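Local coordinates for protein probable FAD-dependent oxidoreductase PA4991 (Pseudomonas aeruginosa PAO1, PDB 5EZ7) that probably functions as an FAD-dependent oxidoreductase of unknown physiological substrate, binding one FAD per subunit, at residues A[231-236]-A[268-273]; A[240-245]-A[255-260]; A[287-292]-A[308-313]. One frame throughout, in Å; residues are numbered along the deposited sequence.

Contact 1. Residues A[231-236]-A[268-273]. With FAD (flavin-adenine dinucleotide), chain B.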
# COMPACT_ATOMS: atom_id res chain seq x y z
N MET A 231 -9.49 -4.26 11.47
CA MET A 231 -10.40 -4.09 10.35
C MET A 231 -11.46 -5.17 10.40
O MET A 231 -11.20 -6.26 10.87
CB MET A 231 -9.63 -4.24 9.03
CG MET A 231 -8.47 -3.28 8.80
SD MET A 231 -8.90 -1.54 8.77
CE MET A 231 -9.71 -1.51 7.16
N VAL A 232 -12.66 -4.86 9.87
CA VAL A 232 -13.79 -5.77 9.86
C VAL A 232 -14.17 -6.04 8.41
O VAL A 232 -14.12 -5.15 7.58
CB VAL A 232 -15.00 -5.18 10.61
CG1 VAL A 232 -16.15 -6.18 10.66
CG2 VAL A 232 -14.61 -4.84 12.03
N MET A 233 -14.52 -7.28 8.10
CA MET A 233 -14.98 -7.64 6.74
C MET A 233 -16.39 -8.25 6.87
O MET A 233 -16.61 -9.13 7.72
CB MET A 233 -14.04 -8.66 6.09
CG MET A 233 -12.64 -8.17 5.75
SD MET A 233 -11.48 -9.45 5.17
CE MET A 233 -11.13 -10.31 6.67
N VAL A 234 -17.33 -7.80 6.03
CA VAL A 234 -18.65 -8.42 5.89
C VAL A 234 -18.81 -8.95 4.47
O VAL A 234 -18.61 -8.20 3.52
CB VAL A 234 -19.82 -7.44 6.08
CG1 VAL A 234 -21.09 -8.18 6.41
CG2 VAL A 234 -19.49 -6.43 7.13
N LYS A 235 -19.23 -10.20 4.35
CA LYS A 235 -19.49 -10.81 3.06
C LYS A 235 -20.97 -11.25 2.88
O LYS A 235 -21.51 -11.97 3.68
CB LYS A 235 -18.57 -12.02 2.89
CG LYS A 235 -18.76 -12.70 1.55
CD LYS A 235 -17.63 -13.67 1.18
CE LYS A 235 -18.00 -14.33 -0.15
NZ LYS A 235 -17.13 -15.46 -0.55
N ALA A 236 -21.61 -10.80 1.82
CA ALA A 236 -22.97 -11.16 1.53
C ALA A 236 -23.29 -10.95 0.07
O ALA A 236 -22.65 -10.19 -0.62
CB ALA A 236 -23.89 -10.33 2.39
N VAL A 268 -17.57 -7.99 -0.65
CA VAL A 268 -17.18 -7.81 0.72
C VAL A 268 -17.08 -6.32 0.97
O VAL A 268 -16.49 -5.59 0.17
CB VAL A 268 -15.82 -8.50 1.03
CG1 VAL A 268 -15.39 -8.25 2.46
CG2 VAL A 268 -15.91 -10.00 0.77
N TRP A 269 -17.67 -5.89 2.08
CA TRP A 269 -17.48 -4.55 2.61
C TRP A 269 -16.37 -4.62 3.63
O TRP A 269 -16.48 -5.34 4.61
CB TRP A 269 -18.74 -4.04 3.34
CG TRP A 269 -19.81 -3.45 2.49
CD1 TRP A 269 -19.72 -3.06 1.19
CD2 TRP A 269 -21.15 -3.14 2.91
NE1 TRP A 269 -20.92 -2.53 0.77
CE2 TRP A 269 -21.81 -2.57 1.81
CE3 TRP A 269 -21.85 -3.29 4.13
CZ2 TRP A 269 -23.16 -2.14 1.88
CZ3 TRP A 269 -23.19 -2.87 4.19
CH2 TRP A 269 -23.82 -2.30 3.08
N TYR A 270 -15.35 -3.81 3.41
CA TYR A 270 -14.18 -3.74 4.24
C TYR A 270 -14.26 -2.45 5.04
O TYR A 270 -14.38 -1.36 4.45
CB TYR A 270 -12.97 -3.76 3.31
CG TYR A 270 -11.62 -3.99 3.92
CD1 TYR A 270 -11.46 -4.76 5.06
CD2 TYR A 270 -10.48 -3.49 3.31
CE1 TYR A 270 -10.18 -4.98 5.60
CE2 TYR A 270 -9.22 -3.70 3.84
CZ TYR A 270 -9.07 -4.44 4.99
OH TYR A 270 -7.81 -4.66 5.53
N LEU A 271 -14.22 -2.56 6.37
CA LEU A 271 -14.43 -1.44 7.24
C LEU A 271 -13.19 -1.02 8.00
O LEU A 271 -12.73 -1.76 8.88
CB LEU A 271 -15.53 -1.74 8.27
CG LEU A 271 -16.85 -2.42 7.88
CD1 LEU A 271 -17.73 -2.52 9.12
CD2 LEU A 271 -17.61 -1.68 6.79
N GLY A 272 -12.72 0.19 7.71
CA GLY A 272 -11.69 0.88 8.51
C GLY A 272 -12.24 2.11 9.17
O GLY A 272 -13.45 2.17 9.50
N GLY A 273 -11.39 3.12 9.34
CA GLY A 273 -11.72 4.30 10.11
C GLY A 273 -11.53 4.14 11.63
O GLY A 273 -10.71 3.33 12.09
PA FAD B . 4.33 -3.42 2.74
O1A FAD B . 3.14 -3.46 1.84
O2A FAD B . 4.23 -3.89 4.17
O5B FAD B . 5.49 -4.20 1.99
C5B FAD B . 6.69 -4.58 2.63
C4B FAD B . 7.18 -5.81 1.91
O4B FAD B . 8.50 -6.14 2.37
C3B FAD B . 6.26 -7.01 2.17
O3B FAD B . 5.79 -7.57 0.94
C2B FAD B . 7.15 -7.97 2.94
O2B FAD B . 6.89 -9.35 2.70
C1B FAD B . 8.56 -7.55 2.51
N9A FAD B . 9.59 -7.87 3.49
C8A FAD B . 9.52 -7.70 4.82
N7A FAD B . 10.65 -8.12 5.41
C5A FAD B . 11.47 -8.56 4.44
C6A FAD B . 12.82 -9.14 4.41
N6A FAD B . 13.49 -9.29 5.56
N1A FAD B . 13.35 -9.47 3.21
C2A FAD B . 12.65 -9.29 2.07
N3A FAD B . 11.41 -8.77 2.03
C4A FAD B . 10.78 -8.40 3.18
N1 FAD B . -2.97 3.90 2.40
C2 FAD B . -3.69 4.62 1.51
O2 FAD B . -3.11 5.50 0.83
N3 FAD B . -5.01 4.43 1.33
C4 FAD B . -5.70 3.51 2.02
O4 FAD B . -6.92 3.34 1.82
C4X FAD B . -4.98 2.69 3.00
N5 FAD B . -5.62 1.76 3.72
C5X FAD B . -4.96 1.00 4.61
C6 FAD B . -5.66 0.03 5.33
C7 FAD B . -5.01 -0.77 6.24
C7M FAD B . -5.78 -1.82 6.99
C8 FAD B . -3.55 -0.61 6.45
C8M FAD B . -2.78 -1.47 7.43
C9 FAD B . -2.86 0.36 5.75
C9A FAD B . -3.50 1.18 4.82
N10 FAD B . -2.82 2.18 4.08
C10 FAD B . -3.53 2.94 3.14
C1' FAD B . -1.39 2.40 4.21
C2' FAD B . -0.68 1.48 3.23
O2' FAD B . -1.24 0.16 3.24
C3' FAD B . 0.82 1.43 3.52
O3' FAD B . 1.29 2.77 3.76
C4' FAD B . 1.58 0.83 2.35
O4' FAD B . 0.87 -0.26 1.76
C5' FAD B . 2.94 0.31 2.77
O5' FAD B . 3.67 -0.10 1.61
P FAD B . 5.10 -0.78 1.80
O1P FAD B . 5.52 -1.39 0.48
O2P FAD B . 5.97 0.23 2.46
O3P FAD B . 4.82 -1.90 2.92
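Met231 is bent at both chi2 and chi3, and the bend at chi3 (-73°) turns its CE over one face of the Tyr270 ring. On Tyr270, CG is anti to the backbone N (chi1 -167°), on the side where the ring meets Met231 CB and Met233 CG. The Met231 and Tyr270 side chains cross at about a right angle. CE lies 3.9 Å from the centroid of the Tyr270 ring, a CH-pi contact shifted toward the rim. Met231 CB touches Tyr270 CE1 at 3.6 Å. The sulfur of Met231 stands oblique to the same ring, a Met-aromatic contact. A second one comes from Met233, which lies side by side with Tyr270 and points the same way. Met233 CG is 3.7 Å from Tyr270 CD1.

The backbones are neighbouring antiparallel strands of the large mixed sheet. Val232 with Leu271 and Val234 with Trp269 are hydrogen-bonded pairs. Met233 with Tyr270 and Lys235 with Val268 are the non-hydrogen-bonded pairs. Leu271 N to Val232 O is 2.9 Å, and Val234 N to Trp269 O is 3.0 Å. Val232, Val234, Trp269 and Leu271 share one face, on which helix 285-299 packs. Met233, Lys235, Val268 and Tyr270 share the other. Lys235 NZ forms a salt bridge with Asp264, while Trp269 NE1 is hydrogen-bonded to Lys240 O.

Met231 and Tyr270 also belong to the FAD pocket. Met231 CG is 3.6 Å from C7M of the flavin, and Tyr270 OH is 3.8 Å from C7M. The polar end of Tyr270 is held by a hydrogen bond from OH to the carbonyl O of Lys48. Toward the flavin the contact is apolar, while the backbone pairing is by hydrogen bonds. A bent thioether and a tyrosine end meet a flavin methyl group by van der Waals contact, and the phenol oxygen is paired with protein instead.

Contact 2. Residues A[240-245]-A[255-260]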
# COMPACT_ATOMS: atom_id res chain seq x y z
N LYS A 240 -24.31 -3.67 -1.79
CA LYS A 240 -24.27 -2.80 -2.93
C LYS A 240 -22.98 -1.99 -2.82
O LYS A 240 -22.53 -1.69 -1.69
CB LYS A 240 -25.50 -1.90 -2.98
CG LYS A 240 -26.80 -2.70 -3.09
CD LYS A 240 -27.93 -1.87 -3.67
CE LYS A 240 -29.26 -2.62 -3.77
NZ LYS A 240 -30.07 -2.53 -2.51
N PRO A 241 -22.37 -1.67 -3.97
CA PRO A 241 -21.08 -0.97 -3.92
C PRO A 241 -21.14 0.40 -3.17
O PRO A 241 -22.11 1.16 -3.28
CB PRO A 241 -20.70 -0.77 -5.38
CG PRO A 241 -21.67 -1.56 -6.19
CD PRO A 241 -22.84 -1.93 -5.35
N LEU A 242 -20.08 0.65 -2.40
CA LEU A 242 -19.93 1.78 -1.58
C LEU A 242 -18.44 2.02 -1.26
O LEU A 242 -17.67 1.07 -0.87
CB LEU A 242 -20.64 1.50 -0.28
CG LEU A 242 -20.59 2.58 0.79
CD1 LEU A 242 -21.07 3.96 0.27
CD2 LEU A 242 -21.42 2.06 1.93
N TYR A 243 -18.03 3.28 -1.42
CA TYR A 243 -16.65 3.72 -1.13
C TYR A 243 -16.76 5.07 -0.43
O TYR A 243 -17.02 6.08 -1.09
CB TYR A 243 -15.84 3.82 -2.43
CG TYR A 243 -15.87 2.52 -3.20
CD1 TYR A 243 -16.92 2.20 -4.07
CD2 TYR A 243 -14.87 1.58 -3.03
CE1 TYR A 243 -16.93 0.98 -4.75
CE2 TYR A 243 -14.89 0.37 -3.69
CZ TYR A 243 -15.91 0.07 -4.53
OH TYR A 243 -15.89 -1.16 -5.15
N ALA A 244 -16.63 5.11 0.90
CA ALA A 244 -16.97 6.32 1.62
C ALA A 244 -16.37 6.44 3.01
O ALA A 244 -16.18 5.45 3.69
CB ALA A 244 -18.49 6.45 1.69
N HIS A 245 -16.06 7.67 3.41
CA HIS A 245 -15.80 8.00 4.81
C HIS A 245 -17.12 8.49 5.43
O HIS A 245 -17.70 9.43 4.91
CB HIS A 245 -14.80 9.15 4.92
CG HIS A 245 -13.48 8.90 4.28
ND1 HIS A 245 -12.67 7.84 4.60
CD2 HIS A 245 -12.79 9.64 3.38
CE1 HIS A 245 -11.55 7.91 3.90
NE2 HIS A 245 -11.61 8.99 3.14
N ILE A 255 -16.44 5.47 10.30
CA ILE A 255 -16.10 4.28 9.55
C ILE A 255 -15.71 4.69 8.15
O ILE A 255 -16.17 5.72 7.66
CB ILE A 255 -17.27 3.27 9.45
CG1 ILE A 255 -18.45 3.85 8.64
CG2 ILE A 255 -17.76 2.89 10.85
CD1 ILE A 255 -19.42 2.79 8.15
N THR A 256 -14.88 3.85 7.53
CA THR A 256 -14.45 4.00 6.12
C THR A 256 -14.87 2.67 5.42
O THR A 256 -14.40 1.60 5.80
CB THR A 256 -12.91 4.33 6.00
OG1 THR A 256 -12.66 5.67 6.45
CG2 THR A 256 -12.38 4.25 4.58
N VAL A 257 -15.77 2.75 4.44
CA VAL A 257 -16.20 1.57 3.70
C VAL A 257 -15.59 1.53 2.31
O VAL A 257 -15.67 2.48 1.55
CB VAL A 257 -17.73 1.51 3.51
CG1 VAL A 257 -18.16 0.17 2.88
CG2 VAL A 257 -18.44 1.66 4.84
N THR A 258 -15.02 0.38 1.96
CA THR A 258 -14.73 0.03 0.57
C THR A 258 -15.37 -1.32 0.22
O THR A 258 -15.54 -2.17 1.10
CB THR A 258 -13.21 0.01 0.34
OG1 THR A 258 -12.55 -0.75 1.38
CG2 THR A 258 -12.69 1.45 0.39
N THR A 259 -15.81 -1.47 -1.02
CA THR A 259 -16.44 -2.72 -1.49
C THR A 259 -15.49 -3.51 -2.41
O THR A 259 -14.94 -2.96 -3.35
CB THR A 259 -17.77 -2.44 -2.22
OG1 THR A 259 -18.61 -1.74 -1.32
CG2 THR A 259 -18.49 -3.77 -2.66
N HIS A 260 -15.37 -4.81 -2.14
CA HIS A 260 -14.46 -5.70 -2.87
C HIS A 260 -15.19 -6.94 -3.45
O HIS A 260 -15.58 -7.82 -2.70
CB HIS A 260 -13.31 -6.07 -1.95
CG HIS A 260 -12.66 -4.87 -1.31
ND1 HIS A 260 -11.57 -4.22 -1.87
CD2 HIS A 260 -12.99 -4.16 -0.21
CE1 HIS A 260 -11.25 -3.18 -1.12
NE2 HIS A 260 -12.09 -3.12 -0.11
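Thr259, Val257 and Tyr243 carry this contact in the beta hairpin of strands 244-246 and 255-261. Leu242 and Tyr243, loop residues just before the first strand, extend it and lie against Val257 and Thr259. Thr259 has the largest area buried here. With OG1 anti to the carbonyl carbon (chi1 -57°), the hydroxyl is turned to Leu242 and donates to Leu242 O at 3.0 Å. It approaches in the carbonyl plane, on a lone pair, with a C=O...donor angle of 117°.

Tyr243 reaches the same threonine from the loop that leads into the first strand. Its ring lies obliquely by the Thr259 backbone, with CE2 3.4 Å from Thr259 N. At its tip, OH makes a weak hydrogen bond to Thr259 O at 2.7 Å.

Val257 and Ala244 form an antiparallel hydrogen-bonded pair, Val257 N to Ala244 O being 2.8 Å. The Val257 side chain crosses that of Leu242 at about a right angle, with CG1 3.9 Å from Leu242 CD2.

The strand 255-260 also serves the flavin site indirectly. Gln50, which binds FAD, donates from NE2 to both Thr258 OG1 and Thr256 O.

One pair beyond Ala244 and Val257, His245 and Thr256 lie side by side, pointing the same way. Thr256 OG1 sits at the edge of the imidazole, in its plane, 2.9 Å from His245 ND1, in a hydrogen bond that either atom could donate.

Contact 3. Residues A[287-292]-A[308-313]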
# COMPACT_ATOMS: atom_id res chain seq x y z
N ALA A 287 -16.76 -8.93 19.97
CA ALA A 287 -17.08 -7.54 20.33
C ALA A 287 -16.89 -6.58 19.13
O ALA A 287 -17.72 -5.71 18.90
CB ALA A 287 -16.22 -7.10 21.51
N GLN A 288 -15.82 -6.78 18.35
CA GLN A 288 -15.58 -5.92 17.17
C GLN A 288 -16.60 -6.14 16.06
O GLN A 288 -17.08 -5.17 15.46
CB GLN A 288 -14.15 -6.08 16.65
CG GLN A 288 -13.81 -5.21 15.45
CD GLN A 288 -13.75 -3.72 15.76
OE1 GLN A 288 -14.37 -3.22 16.70
NE2 GLN A 288 -12.98 -3.01 14.96
N ILE A 289 -16.93 -7.41 15.80
CA ILE A 289 -18.04 -7.76 14.91
C ILE A 289 -19.34 -7.17 15.40
O ILE A 289 -20.03 -6.54 14.65
CB ILE A 289 -18.14 -9.28 14.71
CG1 ILE A 289 -17.02 -9.71 13.73
CG2 ILE A 289 -19.52 -9.72 14.20
CD1 ILE A 289 -16.67 -11.20 13.85
N ALA A 290 -19.65 -7.36 16.67
CA ALA A 290 -20.92 -6.87 17.21
C ALA A 290 -21.03 -5.34 17.08
O ALA A 290 -22.10 -4.84 16.74
CB ALA A 290 -21.10 -7.30 18.66
N GLU A 291 -19.93 -4.63 17.31
CA GLU A 291 -19.85 -3.17 17.12
C GLU A 291 -20.12 -2.77 15.64
O GLU A 291 -20.92 -1.86 15.33
CB GLU A 291 -18.48 -2.66 17.58
CG GLU A 291 -18.25 -1.17 17.47
CD GLU A 291 -19.18 -0.34 18.37
OE1 GLU A 291 -19.56 -0.79 19.47
OE2 GLU A 291 -19.55 0.78 17.97
N ALA A 292 -19.46 -3.48 14.76
CA ALA A 292 -19.71 -3.34 13.34
C ALA A 292 -21.18 -3.58 12.96
O ALA A 292 -21.69 -2.82 12.13
CB ALA A 292 -18.83 -4.29 12.54
N ALA A 308 -25.08 -12.64 6.19
CA ALA A 308 -23.74 -12.23 5.92
C ALA A 308 -22.76 -13.08 6.70
O ALA A 308 -23.07 -13.57 7.78
CB ALA A 308 -23.55 -10.79 6.27
N GLN A 309 -21.57 -13.25 6.16
CA GLN A 309 -20.47 -13.76 6.96
C GLN A 309 -19.61 -12.58 7.41
O GLN A 309 -19.51 -11.59 6.69
CB GLN A 309 -19.61 -14.72 6.17
CG GLN A 309 -20.33 -15.97 5.68
CD GLN A 309 -19.41 -16.67 4.73
OE1 GLN A 309 -19.42 -16.38 3.53
NE2 GLN A 309 -18.48 -17.45 5.26
N TRP A 310 -18.97 -12.76 8.57
CA TRP A 310 -18.25 -11.72 9.28
C TRP A 310 -16.89 -12.24 9.72
O TRP A 310 -16.78 -13.34 10.26
CB TRP A 310 -18.97 -11.32 10.55
CG TRP A 310 -20.32 -10.78 10.33
CD1 TRP A 310 -21.49 -11.50 10.20
CD2 TRP A 310 -20.68 -9.40 10.24
NE1 TRP A 310 -22.54 -10.64 10.03
CE2 TRP A 310 -22.07 -9.35 10.04
CE3 TRP A 310 -19.97 -8.19 10.31
CZ2 TRP A 310 -22.76 -8.15 9.90
CZ3 TRP A 310 -20.65 -7.00 10.17
CH2 TRP A 310 -22.03 -6.99 9.97
N ALA A 311 -15.87 -11.43 9.51
CA ALA A 311 -14.53 -11.73 10.01
C ALA A 311 -13.83 -10.43 10.37
O ALA A 311 -14.28 -9.34 10.02
CB ALA A 311 -13.76 -12.47 8.93
N THR A 312 -12.71 -10.51 11.07
CA THR A 312 -11.90 -9.34 11.32
C THR A 312 -10.46 -9.63 10.98
O THR A 312 -10.07 -10.79 10.78
CB THR A 312 -12.01 -8.84 12.75
OG1 THR A 312 -11.16 -9.62 13.59
CG2 THR A 312 -13.47 -8.88 13.22
N LEU A 313 -9.68 -8.56 10.89
CA LEU A 313 -8.30 -8.66 10.54
C LEU A 313 -7.47 -7.67 11.36
O LEU A 313 -7.77 -6.47 11.38
CB LEU A 313 -8.21 -8.30 9.08
CG LEU A 313 -6.82 -8.24 8.47
CD1 LEU A 313 -6.26 -9.65 8.36
CD2 LEU A 313 -6.92 -7.59 7.13
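The indole of Trp310 meets Ile289 and Ala292 where an alpha-helix packs across the large mixed beta-sheet, on the strand that is outermost within this chain. Ile289 CG2 stands 3.7 Å above the indole plane, offset toward the rim and near CG and CD2. Ala292 CB approaches obliquely at the six-membered end, 4.0 Å from Trp310 CZ3. Outside the two segments, Arg293 makes a cation-pi contact with the same indole.

The axes of helix 287-292 and strand 309-313 come within 8.7 Å, at 121° between their directions. Trp310 and Thr312 alternate with Ala311, so their CB atoms point to the helix and that of Ala311 points away. On the helix, Gln288, Ile289 and Ala292 supply the contact. No hydrogen bond joins the two segments, and the contact is apolar.

Ile289 is the central piece. Its CG1 is anti to the carbonyl carbon (chi1 -77°), beside the backbone N. CG1 and CD1 pack on Thr312 CG2 and also touch Trp310 CB. The other branch, Ile289 CG2, meets the indole and lies 4.0 Å from Trp310 CB.

The polar ends are paired elsewhere. Gln288 NE2 bonds to the carbonyl oxygens of Ile275 and His230, and Gln288 OE1 accepts from Arg283 NE. Thr312 OG1 is hydrogen-bonded to His230 NE2. The Thr312 atom that touches the helix is its methyl carbon: Thr312 CG2 lies 3.7 Å from Ile289 CG1.

How the contacts relate
All three contacts reach the same mixed sheet. Contact 2 is nested along the chain inside the loop closed by contact 1, and their centres are 8 Å apart. Tyr270 N to Thr258 O, 2.8 Å, is a probable hydrogen bond joining them. Contact 3 follows in series. Its centre is also 8 Å from that of contact 1, and Lys235 N to Gln309 O, 2.7 Å, probably bonds the two. Contacts 2 and 3 do not touch; their nearest atoms are about 7 Å apart. Contact 1 reaches the flavin directly. In contact 2 the side chain of Thr256 is about 6 Å from FAD. In contact 3 the side chain of Gln288 is about 11 Å from FAD.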